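Local coordinates for protein transcription regulator (Lactobacillus plantarum WCFS1, PDB 3CLK) that probably regulates transcription as a dimer, through a two-lobed domain of the periplasmic binding protein type that is expected to sense a small molecule, at residues 60-65 and 81-86; 115-120 and 149-154. All blocks are in the same frame, centred on the assembly; numbering follows the deposited sequence.

Interaction 1. Residues 60-65 and 81-86; sequences TAIERP and LQLLQS
No ring or other flat group takes part where I62 meets L83 and L84. The contact has no faces or edges, only methyl groups. I62, on helix 53-63, brings a single atom, CD1. Its side chain is stretched out: CG1 stands anti to the carbonyl carbon (chi1 -57°) and CD1 continues anti to CA (chi2 173°), which carries the terminal methyl across to helix 78-86. There it approaches two successive leucines. I62 CD1 lies 4.2 Å from L83 CD1 and 4.4 Å from L84 CD1. Seen from I62 CD1, the two leucine methyls are nearly a right angle apart, and L83 CD1 and L84 CD1 are separated by 6.0 Å. The I62 bond from CG1 to CD1 heads mainly at L83 CD1, with L84 CD1 off to its flank. I62 and L83 slide past each other in opposite directions and meet through their CD1 methyls. Both leucines leave the helix at a slant and reach I62 only with their ends. The buried area is small, 85 Å², and no hydrogen bond crosses.

These are neighbouring helices of a Rossmann-like lobe, one before and one after strand 68-72. I62 and L84 both also rest on I69 of that strand. L84 reaches on to L71 and to Y91 of strand 91-94. R64, two residues after I62, bonds through NH2 to E63 O of the second subunit, so segment 60-65 also lies at the dimer interface.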
ATOM      1  N   THR B  60      22.801  -9.132  -1.577  1.00 42.07           N
ATOM      2  CA  THR B  60      22.076  -9.339  -2.824  1.00 42.31           C
ATOM      3  C   THR B  60      22.220  -8.121  -3.728  1.00 43.47           C
ATOM      4  O   THR B  60      22.233  -8.247  -4.951  1.00 43.98           O
ATOM      5  CB  THR B  60      20.574  -9.588  -2.581  1.00 42.96           C
ATOM      6  OG1 THR B  60      20.400 -10.774  -1.795  1.00 43.08           O
ATOM      7  CG2 THR B  60      19.845  -9.756  -3.912  1.00 41.59           C
ATOM      8  N   ALA B  61      22.333  -6.942  -3.121  1.00 44.39           N
ATOM      9  CA  ALA B  61      22.470  -5.700  -3.881  1.00 47.05           C
ATOM     10  C   ALA B  61      23.915  -5.440  -4.302  1.00 48.58           C
ATOM     11  O   ALA B  61      24.178  -4.985  -5.418  1.00 49.31           O
ATOM     12  CB  ALA B  61      21.953  -4.526  -3.054  1.00 45.47           C
ATOM     13  N   ILE B  62      24.844  -5.733  -3.401  1.00 50.34           N
ATOM     14  CA  ILE B  62      26.264  -5.525  -3.658  1.00 52.92           C
ATOM     15  C   ILE B  62      26.865  -6.634  -4.518  1.00 54.41           C
ATOM     16  O   ILE B  62      27.652  -6.363  -5.423  1.00 55.38           O
ATOM     17  CB  ILE B  62      27.043  -5.445  -2.334  1.00 52.58           C
ATOM     18  CG1 ILE B  62      26.460  -4.328  -1.466  1.00 51.61           C
ATOM     19  CG2 ILE B  62      28.520  -5.199  -2.611  1.00 52.64           C
ATOM     20  CD1 ILE B  62      27.041  -4.264  -0.073  1.00 51.98           C
ATOM     21  N   GLU B  63      26.495  -7.879  -4.228  1.00 56.56           N
ATOM     22  CA  GLU B  63      27.003  -9.022  -4.981  1.00 58.34           C
ATOM     23  C   GLU B  63      26.983  -8.679  -6.467  1.00 59.29           C
ATOM     24  O   GLU B  63      27.976  -8.859  -7.170  1.00 60.06           O
ATOM     25  CB  GLU B  63      26.137 -10.265  -4.730  1.00 59.12           C
ATOM     26  CG  GLU B  63      26.920 -11.507  -4.311  1.00 60.43           C
ATOM     27  CD  GLU B  63      26.920 -11.732  -2.806  1.00 61.20           C
ATOM     28  OE1 GLU B  63      25.888 -12.198  -2.271  1.00 61.23           O
ATOM     29  OE2 GLU B  63      27.947 -11.437  -2.158  1.00 60.91           O
ATOM     30  N   ARG B  64      25.846  -8.173  -6.935  1.00 60.02           N
ATOM     31  CA  ARG B  64      25.700  -7.796  -8.333  1.00 60.27           C
ATOM     32  C   ARG B  64      26.060  -6.320  -8.481  1.00 59.37           C
ATOM     33  O   ARG B  64      25.717  -5.493  -7.635  1.00 61.02           O
ATOM     34  CB  ARG B  64      24.262  -8.028  -8.802  1.00 62.45           C
ATOM     35  CG  ARG B  64      24.102  -8.073 -10.317  1.00 64.46           C
ATOM     36  CD  ARG B  64      24.621  -9.389 -10.890  1.00 65.99           C
ATOM     37  NE  ARG B  64      24.599  -9.402 -12.352  1.00 66.97           N
ATOM     38  CZ  ARG B  64      25.671  -9.224 -13.117  1.00 66.81           C
ATOM     39  NH1 ARG B  64      26.859  -9.022 -12.565  1.00 65.66           N
ATOM     40  NH2 ARG B  64      25.553  -9.241 -14.438  1.00 67.45           N
ATOM     41  N   PRO B  65      26.759  -5.969  -9.564  1.00 57.58           N
ATOM     42  CA  PRO B  65      27.168  -4.584  -9.816  1.00 56.23           C
ATOM     43  C   PRO B  65      26.030  -3.563  -9.800  1.00 53.52           C
ATOM     44  O   PRO B  65      25.118  -3.621 -10.623  1.00 52.37           O
ATOM     45  CB  PRO B  65      27.838  -4.670 -11.186  1.00 57.13           C
ATOM     46  CG  PRO B  65      28.406  -6.057 -11.192  1.00 57.60           C
ATOM     47  CD  PRO B  65      27.274  -6.865 -10.614  1.00 57.59           C
ATOM     48  N   LEU B  81      25.610  -2.338   8.963  1.00 34.45           N
ATOM     49  CA  LEU B  81      25.928  -0.981   8.543  1.00 35.96           C
ATOM     50  C   LEU B  81      27.401  -0.876   8.156  1.00 38.13           C
ATOM     51  O   LEU B  81      27.732  -0.279   7.129  1.00 37.83           O
ATOM     52  CB  LEU B  81      25.617   0.012   9.662  1.00 34.60           C
ATOM     53  CG  LEU B  81      26.059   1.465   9.447  1.00 35.11           C
ATOM     54  CD1 LEU B  81      25.508   2.003   8.133  1.00 33.95           C
ATOM     55  CD2 LEU B  81      25.574   2.309  10.616  1.00 35.84           C
ATOM     56  N   GLN B  82      28.287  -1.443   8.975  1.00 39.61           N
ATOM     57  CA  GLN B  82      29.716  -1.404   8.657  1.00 42.01           C
ATOM     58  C   GLN B  82      29.906  -2.206   7.373  1.00 40.97           C
ATOM     59  O   GLN B  82      30.797  -1.930   6.575  1.00 40.65           O
ATOM     60  CB  GLN B  82      30.559  -2.019   9.782  1.00 44.45           C
ATOM     61  CG  GLN B  82      30.168  -3.439  10.150  1.00 49.85           C
ATOM     62  CD  GLN B  82      31.343  -4.278  10.624  1.00 52.74           C
ATOM     63  OE1 GLN B  82      32.072  -3.895  11.542  1.00 54.11           O
ATOM     64  NE2 GLN B  82      31.529  -5.436   9.998  1.00 54.01           N
ATOM     65  N   LEU B  83      29.048  -3.200   7.182  1.00 40.09           N
ATOM     66  CA  LEU B  83      29.108  -4.034   5.996  1.00 40.22           C
ATOM     67  C   LEU B  83      28.851  -3.189   4.744  1.00 39.86           C
ATOM     68  O   LEU B  83      29.634  -3.216   3.797  1.00 40.32           O
ATOM     69  CB  LEU B  83      28.081  -5.161   6.107  1.00 40.53           C
ATOM     70  CG  LEU B  83      27.977  -6.182   4.974  1.00 42.71           C
ATOM     71  CD1 LEU B  83      27.115  -5.636   3.852  1.00 44.15           C
ATOM     72  CD2 LEU B  83      29.376  -6.541   4.480  1.00 44.53           C
ATOM     73  N   LEU B  84      27.755  -2.439   4.747  1.00 38.33           N
ATOM     74  CA  LEU B  84      27.418  -1.587   3.613  1.00 37.30           C
ATOM     75  C   LEU B  84      28.473  -0.500   3.441  1.00 36.93           C
ATOM     76  O   LEU B  84      28.811  -0.124   2.324  1.00 37.33           O
ATOM     77  CB  LEU B  84      26.043  -0.934   3.823  1.00 35.77           C
ATOM     78  CG  LEU B  84      25.607   0.151   2.829  1.00 35.12           C
ATOM     79  CD1 LEU B  84      25.562  -0.405   1.413  1.00 33.91           C
ATOM     80  CD2 LEU B  84      24.239   0.684   3.237  1.00 35.18           C
ATOM     81  N   GLN B  85      28.991   0.002   4.554  1.00 38.07           N
ATOM     82  CA  GLN B  85      29.997   1.051   4.502  1.00 39.33           C
ATOM     83  C   GLN B  85      31.343   0.563   3.976  1.00 39.96           C
ATOM     84  O   GLN B  85      32.130   1.352   3.458  1.00 41.41           O
ATOM     85  CB  GLN B  85      30.171   1.683   5.884  1.00 40.25           C
ATOM     86  CG  GLN B  85      28.950   2.460   6.362  1.00 42.71           C
ATOM     87  CD  GLN B  85      29.278   3.447   7.466  1.00 43.78           C
ATOM     88  OE1 GLN B  85      28.395   4.122   8.000  1.00 41.81           O
ATOM     89  NE2 GLN B  85      30.555   3.545   7.807  1.00 46.34           N
ATOM     90  N   SER B  86      31.601  -0.736   4.095  1.00 39.18           N
ATOM     91  CA  SER B  86      32.861  -1.307   3.629  1.00 39.80           C
ATOM     92  C   SER B  86      32.832  -1.702   2.159  1.00 39.20           C
ATOM     93  O   SER B  86      33.882  -1.873   1.538  1.00 38.37           O
ATOM     94  CB  SER B  86      33.229  -2.534   4.464  1.00 39.04           C
ATOM     95  OG  SER B  86      33.537  -2.162   5.792  1.00 42.65           O
TER

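Interaction 2. Residues 115-120 and 149-154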
ATOM      1  N   GLN B 115       4.512  20.428  14.209  1.00 18.97           N
ATOM      2  CA  GLN B 115       3.451  20.946  13.346  1.00 19.82           C
ATOM      3  C   GLN B 115       2.104  20.247  13.545  1.00 19.04           C
ATOM      4  O   GLN B 115       1.054  20.892  13.558  1.00 17.13           O
ATOM      5  CB  GLN B 115       3.870  20.850  11.880  1.00 19.98           C
ATOM      6  CG  GLN B 115       4.859  21.936  11.472  1.00 25.86           C
ATOM      7  CD  GLN B 115       5.097  21.974   9.978  1.00 27.69           C
ATOM      8  OE1 GLN B 115       4.156  21.996   9.186  1.00 30.59           O
ATOM      9  NE2 GLN B 115       6.361  21.997   9.585  1.00 31.19           N
ATOM     10  N   ALA B 116       2.135  18.931  13.703  1.00 16.59           N
ATOM     11  CA  ALA B 116       0.909  18.160  13.909  1.00 18.73           C
ATOM     12  C   ALA B 116       0.177  18.642  15.158  1.00 18.71           C
ATOM     13  O   ALA B 116      -1.043  18.847  15.153  1.00 16.50           O
ATOM     14  CB  ALA B 116       1.250  16.665  14.045  1.00 18.53           C
ATOM     15  N   THR B 117       0.941  18.822  16.227  1.00 19.32           N
ATOM     16  CA  THR B 117       0.391  19.254  17.498  1.00 20.62           C
ATOM     17  C   THR B 117      -0.103  20.698  17.469  1.00 20.24           C
ATOM     18  O   THR B 117      -1.190  20.994  17.969  1.00 19.34           O
ATOM     19  CB  THR B 117       1.432  19.075  18.616  1.00 21.38           C
ATOM     20  OG1 THR B 117       1.933  17.731  18.580  1.00 19.40           O
ATOM     21  CG2 THR B 117       0.803  19.335  19.974  1.00 21.19           C
ATOM     22  N   ASN B 118       0.685  21.596  16.888  1.00 19.57           N
ATOM     23  CA  ASN B 118       0.276  22.996  16.809  1.00 20.11           C
ATOM     24  C   ASN B 118      -0.974  23.159  15.957  1.00 19.06           C
ATOM     25  O   ASN B 118      -1.775  24.066  16.192  1.00 21.75           O
ATOM     26  CB  ASN B 118       1.409  23.863  16.249  1.00 18.22           C
ATOM     27  CG  ASN B 118       2.400  24.275  17.320  1.00 20.31           C
ATOM     28  OD1 ASN B 118       3.522  24.696  17.023  1.00 22.88           O
ATOM     29  ND2 ASN B 118       1.984  24.170  18.578  1.00 15.50           N
ATOM     30  N   LEU B 119      -1.142  22.288  14.967  1.00 18.84           N
ATOM     31  CA  LEU B 119      -2.318  22.355  14.106  1.00 20.07           C
ATOM     32  C   LEU B 119      -3.575  22.250  14.978  1.00 20.87           C
ATOM     33  O   LEU B 119      -4.553  22.980  14.768  1.00 20.34           O
ATOM     34  CB  LEU B 119      -2.279  21.227  13.065  1.00 22.83           C
ATOM     35  CG  LEU B 119      -3.277  21.291  11.898  1.00 24.87           C
ATOM     36  CD1 LEU B 119      -2.830  20.355  10.781  1.00 23.54           C
ATOM     37  CD2 LEU B 119      -4.679  20.929  12.389  1.00 23.91           C
ATOM     38  N   LEU B 120      -3.551  21.348  15.958  1.00 17.41           N
ATOM     39  CA  LEU B 120      -4.691  21.179  16.859  1.00 17.40           C
ATOM     40  C   LEU B 120      -4.743  22.330  17.868  1.00 16.75           C
ATOM     41  O   LEU B 120      -5.816  22.862  18.160  1.00 14.85           O
ATOM     42  CB  LEU B 120      -4.602  19.832  17.598  1.00 17.86           C
ATOM     43  CG  LEU B 120      -4.752  18.570  16.733  1.00 19.69           C
ATOM     44  CD1 LEU B 120      -4.450  17.316  17.553  1.00 21.13           C
ATOM     45  CD2 LEU B 120      -6.162  18.506  16.181  1.00 17.96           C
ATOM     46  N   LYS B 149       7.294  19.672  22.805  1.00 23.28           N
ATOM     47  CA  LYS B 149       7.725  21.056  22.667  1.00 25.20           C
ATOM     48  C   LYS B 149       6.496  21.923  22.383  1.00 25.44           C
ATOM     49  O   LYS B 149       6.308  22.969  23.003  1.00 25.79           O
ATOM     50  CB  LYS B 149       8.730  21.191  21.519  1.00 26.21           C
ATOM     51  CG  LYS B 149       9.197  22.629  21.276  1.00 29.97           C
ATOM     52  CD  LYS B 149      10.396  22.700  20.340  1.00 32.63           C
ATOM     53  CE  LYS B 149      10.075  22.206  18.932  1.00 35.43           C
ATOM     54  NZ  LYS B 149      11.248  22.347  18.008  1.00 35.78           N
ATOM     55  N   ALA B 150       5.660  21.472  21.451  1.00 22.70           N
ATOM     56  CA  ALA B 150       4.446  22.198  21.088  1.00 23.24           C
ATOM     57  C   ALA B 150       3.583  22.406  22.319  1.00 22.91           C
ATOM     58  O   ALA B 150       3.039  23.493  22.530  1.00 24.04           O
ATOM     59  CB  ALA B 150       3.667  21.432  20.023  1.00 23.18           C
ATOM     60  N   LEU B 151       3.475  21.370  23.142  1.00 23.76           N
ATOM     61  CA  LEU B 151       2.678  21.446  24.361  1.00 25.46           C
ATOM     62  C   LEU B 151       3.266  22.446  25.353  1.00 28.33           C
ATOM     63  O   LEU B 151       2.540  23.247  25.949  1.00 27.57           O
ATOM     64  CB  LEU B 151       2.580  20.068  25.024  1.00 22.74           C
ATOM     65  CG  LEU B 151       1.801  18.992  24.258  1.00 26.67           C
ATOM     66  CD1 LEU B 151       1.546  17.803  25.178  1.00 21.84           C
ATOM     67  CD2 LEU B 151       0.478  19.558  23.762  1.00 21.07           C
ATOM     68  N   LYS B 152       4.583  22.396  25.531  1.00 29.08           N
ATOM     69  CA  LYS B 152       5.247  23.303  26.453  1.00 30.19           C
ATOM     70  C   LYS B 152       5.128  24.758  26.017  1.00 28.73           C
ATOM     71  O   LYS B 152       4.913  25.640  26.844  1.00 28.78           O
ATOM     72  CB  LYS B 152       6.720  22.919  26.606  1.00 33.49           C
ATOM     73  CG  LYS B 152       6.927  21.667  27.446  1.00 39.05           C
ATOM     74  CD  LYS B 152       6.500  21.898  28.894  1.00 43.65           C
ATOM     75  CE  LYS B 152       6.560  20.613  29.720  1.00 45.56           C
ATOM     76  NZ  LYS B 152       7.896  19.960  29.664  1.00 44.04           N
ATOM     77  N   GLU B 153       5.270  25.011  24.720  1.00 28.16           N
ATOM     78  CA  GLU B 153       5.164  26.368  24.204  1.00 27.44           C
ATOM     79  C   GLU B 153       3.731  26.894  24.342  1.00 28.60           C
ATOM     80  O   GLU B 153       3.494  28.106  24.320  1.00 29.34           O
ATOM     81  CB  GLU B 153       5.622  26.413  22.749  1.00 27.91           C
ATOM     82  CG  GLU B 153       7.133  26.235  22.579  1.00 28.30           C
ATOM     83  CD  GLU B 153       7.583  26.390  21.143  1.00 28.76           C
ATOM     84  OE1 GLU B 153       6.834  26.986  20.346  1.00 31.31           O
ATOM     85  OE2 GLU B 153       8.695  25.934  20.807  1.00 31.43           O
ATOM     86  N   ALA B 154       2.781  25.975  24.500  1.00 25.11           N
ATOM     87  CA  ALA B 154       1.378  26.335  24.667  1.00 26.27           C
ATOM     88  C   ALA B 154       1.047  26.254  26.152  1.00 24.79           C
ATOM     89  O   ALA B 154      -0.103  26.424  26.556  1.00 22.80           O
ATOM     90  CB  ALA B 154       0.485  25.374  23.880  1.00 26.82           C
TER
HETATM   91  O   HOH W   1       2.431  25.439  20.870  1.00 19.75           O
HETATM   92  O   HOH W   2       4.248  27.217  19.311  1.00 33.91           O
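Two helices of the second Rossmann-like lobe pack here, with A150 on one set against T117 and N118 on the other. The short segments run the same general way, 39° apart, and their axes approach to 9.0 Å. The small side chain of A150 is consistent with this close approach. A150 CB lies 3.5 Å from T117 CB, and T117 CG2 is equally near. With chi1 -52° T117 OG1 sits beside the backbone N, which leaves CG2 anti to that N and turned to the partner helix. The hydroxyl goes back to its own helix and bonds to G113 O. T117 CG2 also reaches L151 CD2 at 3.8 Å, where the two side chains cross at about a right angle.

N118 comes alongside A150 with the nitrogen end of its amide. N118 ND2 lies 3.5 Å from A150 CB, which is packing and not a bond. The polar link is made by water. One water accepts from N118 ND2 at 2.7 Å and donates to A150 O at 2.6 Å. A150 O also takes the weak helix bond from A154 N, so it has two partners. A second water donates to E153 OE1 at 2.8 Å, and its bond to N118 OD1 is long and weak. The first water thus holds the amide at ND2, while the second adds at most slightly to fixing its rotation. Y114 OH also bonds to E153 OE1.

T117 touches I190 of strand 188-191, beside A116 and L120. Helix 109-121 rests on the mixed sheet through these three residues, and helix 138-153 packs along its flank. K149 adds a salt bridge to E110 and a cation-pi contact with Y114, tying helix 138-153 to an earlier turn of helix 109-121.

How the interactions relate
Interactions 1 and 2 lie on opposite sides of the centre of the chain, one in each lobe. Their centres are 41 Å apart and their nearest atoms about 26 Å. Both join helices that flank a sheet, but they differ in kind. Interaction 1 is a small contact of methyl groups close to the second subunit, 85 Å² against 162 Å² for interaction 2. Interaction 2 is closer, with a water bridge from N118 to A150 O, and no other chain touches its segments. In relatives of this fold the ligand binds in the cleft between the lobes. Neither contact is known to line such a site here; both are packing within their own lobe.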